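PDB 7CTP: protein Niban 2 from Homo sapiens, which may suppress apoptosis and promote melanoma cell invasion, and combines a PH domain with a large helical region. Local coordinates for residues Met388-Tyr396 against Arg437-Glu448; Leu151-Leu159 against Tyr170-Gln179. All blocks are in the same frame, centred on the assembly; numbering follows the deposited sequence.

Contact 1: Met388-Tyr396 against Arg437-Glu448; sequences MEKLSRLAY and REQMDNAVYTFE
Two bends in the Met388 chain (chi2 -57°, chi3 -48°) curl its methyl toward Glu448, while Leu391, with CG anti to its backbone N, sets CD2 against Phe447 and CG beside Val444. In this packing within the helical region of Niban 2, residues of helix 384-391, a type I turn from Leu391 to Leu394 and a short 3-10 segment lie along helix 422-455. Met388 CE comes 3.4 Å from Glu448 CB, and its sulfur meets the Phe447 ring at the edge, a Met-aromatic contact. Leu391 CD2 lies 3.6 Å from Phe447 CD2. Branched Val444 packs its two methyls against the carbonyls of Leu391 and Ser392 and the Leu394 side chain, and flexible Met440 places SD 3.6 Å from Leu394 CD2. At Ala395 the backbones come nearest, and a lone methyl suits the fit: its CB is 3.5 Å from Asp441 N.

No direct hydrogen bond joins the two segments; waters do this work. One donates to Ser392 O and Asp441 OD1 and accepts from Ala395 N, satisfying polar groups where the chain turns. Another connects Asp441 OD2 with Tyr396 OH. Asp441 also forms a salt bridge with Arg60, which would probably stabilise its negative charge. Arg437 donates to His192, while Tyr396 CE1 stands over the rim of one guanidinium face, the planes 53° apart, and Arg437 NH1 lies at the ring's edge, 3.7 Å from Tyr396 CE1.

Contact 2: Leu151-Leu159 against Tyr170-Gln179; sequences LKCPTQFPL and YFCMMTEAEQ
Leu159 and Met173 form the apolar centre, with Leu159 CD2 3.6 Å from Met173 CE, in the hairpin of the last two strands of the PH domain. The unbranched, bent methionine chain reaches across to the leucine, and Trp182 of the C-terminal helix, which packs against the sheet in this fold, touches both. Next to them Phe157 lies over the start of that helix: its ring has Glu176 N 3.5 Å above its plane, near the centre, and Gln156 CB over the opposite face. On the other side of the hairpin, Cys172 SG touches Pro154 CD, and Trp84 packs beside both. Farther out, Leu151 CD2 sits over the face of the Tyr170 ring, 3.9 Å from its centroid, a CH-pi contact; the hydroxyls of Tyr170 and Tyr130 are hydrogen-bonded.

Outward from this core lie the hydrogen bonds of the contact. Leu159 and Phe171 are an antiparallel hydrogen-bonded pair, with Leu159 N 2.9 Å from Phe171 O and a return bond from Phe171 N. Pro158 faces Cys172 as a non-hydrogen-bonded pair, a place where the missing N-H costs the hairpin no bond. The Pro158 carbonyl is instead met by Gln179, whose extended chain carries NE2 to 2.8 Å from Pro158 O, nearly straight (168°), with Pro158 O in the plane of the Gln179 amide. Thr155 makes an ST turn, its OG1 accepting from Phe157 N; its very short bond to Met173 O is doubtful in length. Thr175 is the N-cap, OG1 accepting from Glu178 N at 3.0 Å. Threonine suits both the turn and the cap because its hydroxyl can take up a nearby backbone N-H. The chemistry implies that the Gln179-Pro158 bond and the apolar packing of Phe157 and Leu159 together would hold the helix start against the hairpin.

Overall arrangement
Contact 2 comes first along the chain and contact 1 follows, in series; their centres are 33 Å apart and their nearest atoms about 15 Å, without touching. They share no sheet. Contact 2 lies in the PH domain, in the seven-stranded antiparallel sheet and the start of helix 176-194, whereas contact 1 contains no strand and sets helix 384-391 and the turn after it on helix 422-455. An indirect link exists all the same: helix 176-194 begins in contact 2, and His192 near its far end accepts from Arg437 in contact 1. That helix thus runs from one contact to the neighbourhood of the other, consistent with the PH domain resting on the helical region.

Contact 1: Met388-Tyr396 against Arg437-Glu448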
loop_
_atom_site.group_PDB
_atom_site.type_symbol
_atom_site.label_atom_id
_atom_site.label_comp_id
_atom_site.label_asym_id
_atom_site.label_seq_id
_atom_site.Cartn_x
_atom_site.Cartn_y
_atom_site.Cartn_z
ATOM N N MET A 388 -10.428 -26.648 -11.825
ATOM C CA MET A 388 -9.413 -26.197 -10.879
ATOM C C MET A 388 -8.613 -25.023 -11.424
ATOM O O MET A 388 -8.165 -24.167 -10.650
ATOM C CB MET A 388 -8.465 -27.345 -10.519
ATOM C CG MET A 388 -9.095 -28.447 -9.674
ATOM S SD MET A 388 -9.802 -27.868 -8.121
ATOM C CE MET A 388 -8.466 -26.875 -7.513
ATOM N N GLU A 389 -8.410 -24.975 -12.741
ATOM C CA GLU A 389 -7.684 -23.860 -13.335
ATOM C C GLU A 389 -8.439 -22.551 -13.142
ATOM O O GLU A 389 -7.830 -21.511 -12.864
ATOM C CB GLU A 389 -7.433 -24.136 -14.816
ATOM C CG GLU A 389 -6.354 -23.271 -15.431
ATOM C CD GLU A 389 -6.865 -21.906 -15.824
ATOM O OE1 GLU A 389 -8.091 -21.763 -16.033
ATOM O OE2 GLU A 389 -6.030 -20.981 -15.914
ATOM N N LYS A 390 -9.766 -22.587 -13.276
ATOM C CA LYS A 390 -10.565 -21.386 -13.054
ATOM C C LYS A 390 -10.605 -21.020 -11.577
ATOM O O LYS A 390 -10.509 -19.840 -11.218
ATOM C CB LYS A 390 -11.978 -21.583 -13.607
ATOM C CG LYS A 390 -12.118 -21.199 -15.082
ATOM C CD LYS A 390 -13.373 -21.791 -15.722
ATOM C CE LYS A 390 -14.564 -20.839 -15.659
ATOM N NZ LYS A 390 -14.943 -20.453 -14.267
ATOM N N LEU A 391 -10.741 -22.021 -10.701
ATOM C CA LEU A 391 -10.770 -21.742 -9.268
ATOM C C LEU A 391 -9.434 -21.188 -8.792
ATOM O O LEU A 391 -9.395 -20.346 -7.885
ATOM C CB LEU A 391 -11.124 -23.005 -8.483
ATOM C CG LEU A 391 -11.300 -22.790 -6.974
ATOM C CD1 LEU A 391 -12.624 -22.092 -6.693
ATOM C CD2 LEU A 391 -11.196 -24.096 -6.188
ATOM N N SER A 392 -8.331 -21.652 -9.395
ATOM C CA SER A 392 -6.995 -21.240 -8.970
ATOM C C SER A 392 -6.799 -19.737 -9.077
ATOM O O SER A 392 -5.938 -19.178 -8.384
ATOM C CB SER A 392 -5.915 -21.955 -9.792
ATOM O OG SER A 392 -5.820 -21.438 -11.111
ATOM N N ARG A 393 -7.584 -19.067 -9.926
ATOM C CA ARG A 393 -7.433 -17.642 -10.198
ATOM C C ARG A 393 -8.466 -16.782 -9.485
ATOM O O ARG A 393 -8.540 -15.575 -9.758
ATOM C CB ARG A 393 -7.525 -17.392 -11.701
ATOM C CG ARG A 393 -6.601 -18.261 -12.496
ATOM C CD ARG A 393 -6.450 -17.782 -13.918
ATOM N NE ARG A 393 -5.214 -18.314 -14.473
ATOM C CZ ARG A 393 -4.088 -17.622 -14.585
ATOM N NH1 ARG A 393 -4.046 -16.345 -14.212
ATOM N NH2 ARG A 393 -3.011 -18.207 -15.087
ATOM N N LEU A 394 -9.257 -17.377 -8.586
ATOM C CA LEU A 394 -10.393 -16.677 -7.984
ATOM C C LEU A 394 -9.968 -15.382 -7.297
ATOM O O LEU A 394 -10.663 -14.362 -7.393
ATOM C CB LEU A 394 -11.099 -17.599 -6.992
ATOM C CG LEU A 394 -12.261 -17.029 -6.182
ATOM C CD1 LEU A 394 -13.324 -16.457 -7.108
ATOM C CD2 LEU A 394 -12.843 -18.111 -5.289
ATOM N N ALA A 395 -8.827 -15.396 -6.607
ATOM C CA ALA A 395 -8.443 -14.210 -5.846
ATOM C C ALA A 395 -8.198 -13.001 -6.736
ATOM O O ALA A 395 -8.173 -11.874 -6.228
ATOM C CB ALA A 395 -7.199 -14.486 -5.004
ATOM N N TYR A 396 -8.028 -13.204 -8.041
ATOM C CA TYR A 396 -7.781 -12.118 -8.980
ATOM C C TYR A 396 -8.933 -11.903 -9.952
ATOM O O TYR A 396 -8.774 -11.167 -10.932
ATOM C CB TYR A 396 -6.484 -12.382 -9.747
ATOM C CG TYR A 396 -5.310 -12.560 -8.818
ATOM C CD1 TYR A 396 -4.605 -11.458 -8.349
ATOM C CD2 TYR A 396 -4.938 -13.824 -8.359
ATOM C CE1 TYR A 396 -3.553 -11.604 -7.478
ATOM C CE2 TYR A 396 -3.883 -13.974 -7.480
ATOM C CZ TYR A 396 -3.194 -12.861 -7.049
ATOM O OH TYR A 396 -2.142 -12.996 -6.172
ATOM N N ARG A 437 -7.384 -10.340 -0.550
ATOM C CA ARG A 437 -6.892 -11.020 -1.743
ATOM C C ARG A 437 -5.936 -12.143 -1.367
ATOM O O ARG A 437 -6.014 -13.254 -1.909
ATOM C CB ARG A 437 -6.211 -10.023 -2.675
ATOM C CG ARG A 437 -5.921 -10.569 -4.071
ATOM C CD ARG A 437 -5.319 -9.498 -4.974
ATOM N NE ARG A 437 -3.948 -9.156 -4.574
ATOM C CZ ARG A 437 -3.109 -8.449 -5.324
ATOM N NH1 ARG A 437 -3.500 -8.015 -6.515
ATOM N NH2 ARG A 437 -1.880 -8.183 -4.886
ATOM N N GLU A 438 -5.032 -11.868 -0.425
ATOM C CA GLU A 438 -4.086 -12.882 0.032
ATOM C C GLU A 438 -4.816 -14.080 0.620
ATOM O O GLU A 438 -4.507 -15.232 0.295
ATOM C CB GLU A 438 -3.131 -12.271 1.060
ATOM C CG GLU A 438 -2.181 -11.247 0.459
ATOM C CD GLU A 438 -1.467 -10.407 1.505
ATOM O OE1 GLU A 438 -0.449 -9.777 1.147
ATOM O OE2 GLU A 438 -1.923 -10.363 2.668
ATOM N N GLN A 439 -5.799 -13.830 1.484
ATOM C CA GLN A 439 -6.464 -14.946 2.156
ATOM C C GLN A 439 -7.313 -15.755 1.183
ATOM O O GLN A 439 -7.435 -16.979 1.330
ATOM C CB GLN A 439 -7.295 -14.442 3.327
ATOM C CG GLN A 439 -6.447 -13.925 4.482
ATOM C CD GLN A 439 -5.270 -14.838 4.797
ATOM O OE1 GLN A 439 -5.451 -16.005 5.142
ATOM N NE2 GLN A 439 -4.058 -14.306 4.684
ATOM N N MET A 440 -7.891 -15.101 0.172
ATOM C CA MET A 440 -8.598 -15.853 -0.861
ATOM C C MET A 440 -7.631 -16.710 -1.670
ATOM O O MET A 440 -7.911 -17.885 -1.941
ATOM C CB MET A 440 -9.372 -14.910 -1.777
ATOM C CG MET A 440 -10.073 -15.609 -2.934
ATOM S SD MET A 440 -11.434 -16.656 -2.366
ATOM C CE MET A 440 -12.788 -15.511 -2.572
ATOM N N ASP A 441 -6.480 -16.146 -2.053
ATOM C CA ASP A 441 -5.504 -16.930 -2.805
ATOM C C ASP A 441 -5.005 -18.106 -1.981
ATOM O O ASP A 441 -4.836 -19.213 -2.505
ATOM C CB ASP A 441 -4.331 -16.055 -3.244
ATOM C CG ASP A 441 -3.470 -16.722 -4.315
ATOM O OD1 ASP A 441 -4.028 -17.204 -5.327
ATOM O OD2 ASP A 441 -2.226 -16.742 -4.152
ATOM N N ASN A 442 -4.774 -17.889 -0.689
ATOM C CA ASN A 442 -4.336 -18.995 0.159
ATOM C C ASN A 442 -5.411 -20.073 0.247
ATOM O O ASN A 442 -5.099 -21.268 0.263
ATOM C CB ASN A 442 -3.971 -18.491 1.553
ATOM C CG ASN A 442 -2.761 -17.560 1.545
ATOM O OD1 ASN A 442 -2.078 -17.413 0.526
ATOM N ND2 ASN A 442 -2.496 -16.930 2.681
ATOM N N ALA A 443 -6.681 -19.671 0.289
ATOM C CA ALA A 443 -7.759 -20.653 0.403
ATOM C C ALA A 443 -7.837 -21.527 -0.842
ATOM O O ALA A 443 -7.961 -22.758 -0.744
ATOM C CB ALA A 443 -9.095 -19.954 0.669
ATOM N N VAL A 444 -7.768 -20.918 -2.027
ATOM C CA VAL A 444 -7.883 -21.717 -3.244
ATOM C C VAL A 444 -6.615 -22.527 -3.481
ATOM O O VAL A 444 -6.681 -23.667 -3.952
ATOM C CB VAL A 444 -8.242 -20.837 -4.456
ATOM C CG1 VAL A 444 -9.598 -20.170 -4.228
ATOM C CG2 VAL A 444 -7.155 -19.824 -4.728
ATOM N N TYR A 445 -5.443 -21.974 -3.142
ATOM C CA TYR A 445 -4.212 -22.756 -3.271
ATOM C C TYR A 445 -4.246 -23.967 -2.347
ATOM O O TYR A 445 -3.907 -25.088 -2.750
ATOM C CB TYR A 445 -2.987 -21.895 -2.961
ATOM C CG TYR A 445 -1.690 -22.685 -3.000
ATOM C CD1 TYR A 445 -1.162 -23.129 -4.208
ATOM C CD2 TYR A 445 -1.009 -23.000 -1.832
ATOM C CE1 TYR A 445 0.010 -23.855 -4.254
ATOM C CE2 TYR A 445 0.169 -23.730 -1.868
ATOM C CZ TYR A 445 0.671 -24.152 -3.082
ATOM O OH TYR A 445 1.848 -24.878 -3.131
ATOM N N THR A 446 -4.642 -23.748 -1.091
ATOM C CA THR A 446 -4.763 -24.849 -0.142
ATOM C C THR A 446 -5.774 -25.881 -0.628
ATOM O O THR A 446 -5.515 -27.092 -0.580
ATOM C CB THR A 446 -5.167 -24.314 1.230
ATOM O OG1 THR A 446 -4.185 -23.374 1.688
ATOM C CG2 THR A 446 -5.275 -25.456 2.229
ATOM N N PHE A 447 -6.934 -25.416 -1.104
ATOM C CA PHE A 447 -7.953 -26.338 -1.599
ATOM C C PHE A 447 -7.411 -27.199 -2.730
ATOM O O PHE A 447 -7.612 -28.419 -2.744
ATOM C CB PHE A 447 -9.198 -25.583 -2.073
ATOM C CG PHE A 447 -10.317 -26.498 -2.510
ATOM C CD1 PHE A 447 -11.108 -27.140 -1.567
ATOM C CD2 PHE A 447 -10.551 -26.742 -3.859
ATOM C CE1 PHE A 447 -12.126 -28.000 -1.962
ATOM C CE2 PHE A 447 -11.566 -27.596 -4.259
ATOM C CZ PHE A 447 -12.355 -28.221 -3.313
ATOM N N GLU A 448 -6.721 -26.576 -3.689
ATOM C CA GLU A 448 -6.171 -27.326 -4.815
ATOM C C GLU A 448 -5.158 -28.357 -4.335
ATOM O O GLU A 448 -5.216 -29.534 -4.718
ATOM C CB GLU A 448 -5.520 -26.380 -5.825
ATOM C CG GLU A 448 -4.859 -27.125 -6.985
ATOM C CD GLU A 448 -4.353 -26.213 -8.082
ATOM O OE1 GLU A 448 -4.209 -24.995 -7.840
ATOM O OE2 GLU A 448 -4.089 -26.725 -9.192
HETATM O O HOH W 1 -6.295 -16.967 -6.965
HETATM O O HOH W 2 -0.968 -15.283 -5.988
#

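Contact 2: Leu151-Leu159 against Tyr170-Gln179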
loop_
_atom_site.group_PDB
_atom_site.type_symbol
_atom_site.label_atom_id
_atom_site.label_comp_id
_atom_site.label_asym_id
_atom_site.label_seq_id
_atom_site.Cartn_x
_atom_site.Cartn_y
_atom_site.Cartn_z
ATOM N N LEU A 151 -12.853 20.127 -20.776
ATOM C CA LEU A 151 -12.898 18.677 -20.939
ATOM C C LEU A 151 -14.331 18.196 -21.206
ATOM O O LEU A 151 -15.203 18.326 -20.352
ATOM C CB LEU A 151 -12.319 17.987 -19.702
ATOM C CG LEU A 151 -12.016 16.493 -19.789
ATOM C CD1 LEU A 151 -11.130 16.177 -20.985
ATOM C CD2 LEU A 151 -11.367 16.025 -18.499
ATOM N N LYS A 152 -14.554 17.627 -22.394
ATOM C CA LYS A 152 -15.888 17.260 -22.869
ATOM C C LYS A 152 -15.798 15.926 -23.598
ATOM O O LYS A 152 -15.074 15.815 -24.592
ATOM C CB LYS A 152 -16.451 18.340 -23.800
ATOM C CG LYS A 152 -17.363 19.355 -23.130
ATOM C CD LYS A 152 -17.343 20.686 -23.873
ATOM C CE LYS A 152 -17.594 21.850 -22.925
ATOM N NZ LYS A 152 -19.021 22.283 -22.924
ATOM N N CYS A 153 -16.557 14.922 -23.129
ATOM C CA CYS A 153 -16.401 13.529 -23.566
ATOM C C CYS A 153 -17.445 13.146 -24.616
ATOM O O CYS A 153 -18.590 13.601 -24.548
ATOM C CB CYS A 153 -16.520 12.577 -22.381
ATOM S SG CYS A 153 -15.426 12.959 -21.008
ATOM N N PRO A 154 -17.067 12.285 -25.568
ATOM C CA PRO A 154 -18.022 11.855 -26.605
ATOM C C PRO A 154 -19.131 10.937 -26.104
ATOM O O PRO A 154 -20.087 10.694 -26.852
ATOM C CB PRO A 154 -17.137 11.118 -27.622
ATOM C CG PRO A 154 -15.714 11.425 -27.241
ATOM C CD PRO A 154 -15.719 11.736 -25.786
ATOM N N THR A 155 -19.019 10.385 -24.899
ATOM C CA THR A 155 -20.064 9.553 -24.319
ATOM C C THR A 155 -20.411 10.071 -22.933
ATOM O O THR A 155 -19.742 10.955 -22.385
ATOM C CB THR A 155 -19.651 8.077 -24.224
ATOM O OG1 THR A 155 -18.859 7.879 -23.041
ATOM C CG2 THR A 155 -18.865 7.640 -25.453
ATOM N N GLN A 156 -21.469 9.499 -22.363
ATOM C CA GLN A 156 -21.940 9.866 -21.035
ATOM C C GLN A 156 -21.291 9.056 -19.919
ATOM O O GLN A 156 -21.736 9.144 -18.769
ATOM C CB GLN A 156 -23.461 9.701 -20.955
ATOM C CG GLN A 156 -24.220 10.274 -22.135
ATOM C CD GLN A 156 -24.696 9.193 -23.093
ATOM O OE1 GLN A 156 -23.888 8.556 -23.779
ATOM N NE2 GLN A 156 -26.009 8.981 -23.146
ATOM N N PHE A 157 -20.264 8.267 -20.218
ATOM C CA PHE A 157 -19.690 7.336 -19.247
ATOM C C PHE A 157 -18.181 7.504 -19.207
ATOM O O PHE A 157 -17.431 6.687 -19.754
ATOM C CB PHE A 157 -20.090 5.902 -19.582
ATOM C CG PHE A 157 -21.567 5.740 -19.779
ATOM C CD1 PHE A 157 -22.429 5.791 -18.694
ATOM C CD2 PHE A 157 -22.099 5.591 -21.049
ATOM C CE1 PHE A 157 -23.796 5.667 -18.873
ATOM C CE2 PHE A 157 -23.462 5.467 -21.232
ATOM C CZ PHE A 157 -24.308 5.504 -20.143
ATOM N N PRO A 158 -17.701 8.557 -18.561
ATOM C CA PRO A 158 -16.257 8.778 -18.479
ATOM C C PRO A 158 -15.639 7.998 -17.328
ATOM O O PRO A 158 -16.317 7.570 -16.391
ATOM C CB PRO A 158 -16.157 10.287 -18.241
ATOM C CG PRO A 158 -17.386 10.583 -17.417
ATOM C CD PRO A 158 -18.460 9.612 -17.863
ATOM N N LEU A 159 -14.324 7.804 -17.434
ATOM C CA LEU A 159 -13.482 7.282 -16.362
ATOM C C LEU A 159 -12.183 8.069 -16.412
ATOM O O LEU A 159 -11.482 8.032 -17.427
ATOM C CB LEU A 159 -13.198 5.782 -16.533
ATOM C CG LEU A 159 -13.394 4.820 -15.361
ATOM C CD1 LEU A 159 -14.734 5.055 -14.713
ATOM C CD2 LEU A 159 -13.303 3.386 -15.845
ATOM N N TYR A 170 -7.761 10.529 -19.336
ATOM C CA TYR A 170 -9.188 10.727 -19.547
ATOM C C TYR A 170 -9.686 9.687 -20.537
ATOM O O TYR A 170 -9.234 9.656 -21.688
ATOM C CB TYR A 170 -9.468 12.137 -20.062
ATOM C CG TYR A 170 -8.682 13.203 -19.332
ATOM C CD1 TYR A 170 -8.994 13.545 -18.023
ATOM C CD2 TYR A 170 -7.618 13.853 -19.944
ATOM C CE1 TYR A 170 -8.276 14.524 -17.347
ATOM C CE2 TYR A 170 -6.895 14.830 -19.275
ATOM C CZ TYR A 170 -7.231 15.158 -17.978
ATOM O OH TYR A 170 -6.513 16.132 -17.308
ATOM N N PHE A 171 -10.593 8.832 -20.081
ATOM C CA PHE A 171 -11.205 7.787 -20.887
ATOM C C PHE A 171 -12.714 7.978 -20.903
ATOM O O PHE A 171 -13.285 8.617 -20.018
ATOM C CB PHE A 171 -10.900 6.391 -20.331
ATOM C CG PHE A 171 -9.436 6.104 -20.149
ATOM C CD1 PHE A 171 -8.622 5.884 -21.244
ATOM C CD2 PHE A 171 -8.886 6.028 -18.880
ATOM C CE1 PHE A 171 -7.268 5.601 -21.073
ATOM C CE2 PHE A 171 -7.545 5.753 -18.703
ATOM C CZ PHE A 171 -6.733 5.538 -19.800
ATOM N N CYS A 172 -13.377 7.406 -21.904
ATOM C CA CYS A 172 -14.814 7.211 -21.766
ATOM C C CYS A 172 -15.205 5.916 -22.470
ATOM O O CYS A 172 -14.466 5.375 -23.301
ATOM C CB CYS A 172 -15.629 8.431 -22.257
ATOM S SG CYS A 172 -15.588 8.774 -23.984
ATOM N N MET A 173 -16.353 5.394 -22.059
ATOM C CA MET A 173 -16.888 4.137 -22.550
ATOM C C MET A 173 -18.270 4.375 -23.139
ATOM O O MET A 173 -18.924 5.390 -22.878
ATOM C CB MET A 173 -16.977 3.087 -21.436
ATOM C CG MET A 173 -15.633 2.645 -20.883
ATOM S SD MET A 173 -15.026 3.826 -19.655
ATOM C CE MET A 173 -13.334 3.292 -19.465
ATOM N N MET A 174 -18.713 3.402 -23.924
ATOM C CA MET A 174 -19.950 3.563 -24.667
ATOM C C MET A 174 -21.176 3.267 -23.814
ATOM O O MET A 174 -22.246 3.842 -24.046
ATOM C CB MET A 174 -19.915 2.652 -25.887
ATOM C CG MET A 174 -20.910 3.015 -26.911
ATOM S SD MET A 174 -20.231 2.810 -28.551
ATOM C CE MET A 174 -19.108 1.470 -28.350
ATOM N N THR A 175 -21.039 2.386 -22.826
ATOM C CA THR A 175 -22.156 1.923 -22.019
ATOM C C THR A 175 -21.791 1.989 -20.546
ATOM O O THR A 175 -20.615 1.875 -20.178
ATOM C CB THR A 175 -22.542 0.483 -22.371
ATOM O OG1 THR A 175 -21.470 -0.397 -22.015
ATOM C CG2 THR A 175 -22.820 0.347 -23.855
ATOM N N GLU A 176 -22.816 2.160 -19.704
ATOM C CA GLU A 176 -22.608 2.072 -18.261
ATOM C C GLU A 176 -22.012 0.727 -17.871
ATOM O O GLU A 176 -21.244 0.645 -16.905
ATOM C CB GLU A 176 -23.925 2.311 -17.518
ATOM C CG GLU A 176 -23.797 2.351 -15.991
ATOM C CD GLU A 176 -25.133 2.516 -15.289
ATOM O OE1 GLU A 176 -25.191 3.265 -14.290
ATOM O OE2 GLU A 176 -26.123 1.892 -15.729
ATOM N N ALA A 177 -22.343 -0.331 -18.617
ATOM C CA ALA A 177 -21.797 -1.651 -18.325
ATOM C C ALA A 177 -20.287 -1.670 -18.513
ATOM O O ALA A 177 -19.555 -2.245 -17.696
ATOM C CB ALA A 177 -22.460 -2.707 -19.205
ATOM N N GLU A 178 -19.800 -1.056 -19.594
ATOM C CA GLU A 178 -18.361 -1.022 -19.830
ATOM C C GLU A 178 -17.665 -0.150 -18.790
ATOM O O GLU A 178 -16.590 -0.506 -18.294
ATOM C CB GLU A 178 -18.077 -0.533 -21.251
ATOM C CG GLU A 178 -18.433 -1.553 -22.338
ATOM C CD GLU A 178 -18.030 -1.104 -23.736
ATOM O OE1 GLU A 178 -18.188 -1.901 -24.687
ATOM O OE2 GLU A 178 -17.558 0.041 -23.888
ATOM N N GLN A 179 -18.288 0.982 -18.436
ATOM C CA GLN A 179 -17.773 1.865 -17.389
ATOM C C GLN A 179 -17.602 1.118 -16.071
ATOM O O GLN A 179 -16.547 1.203 -15.424
ATOM C CB GLN A 179 -18.722 3.058 -17.218
ATOM C CG GLN A 179 -18.154 4.253 -16.465
ATOM C CD GLN A 179 -19.231 5.238 -16.046
ATOM O OE1 GLN A 179 -20.375 4.851 -15.785
ATOM N NE2 GLN A 179 -18.874 6.516 -15.978
HETATM O O HOH W 3 -22.650 6.566 -25.133
#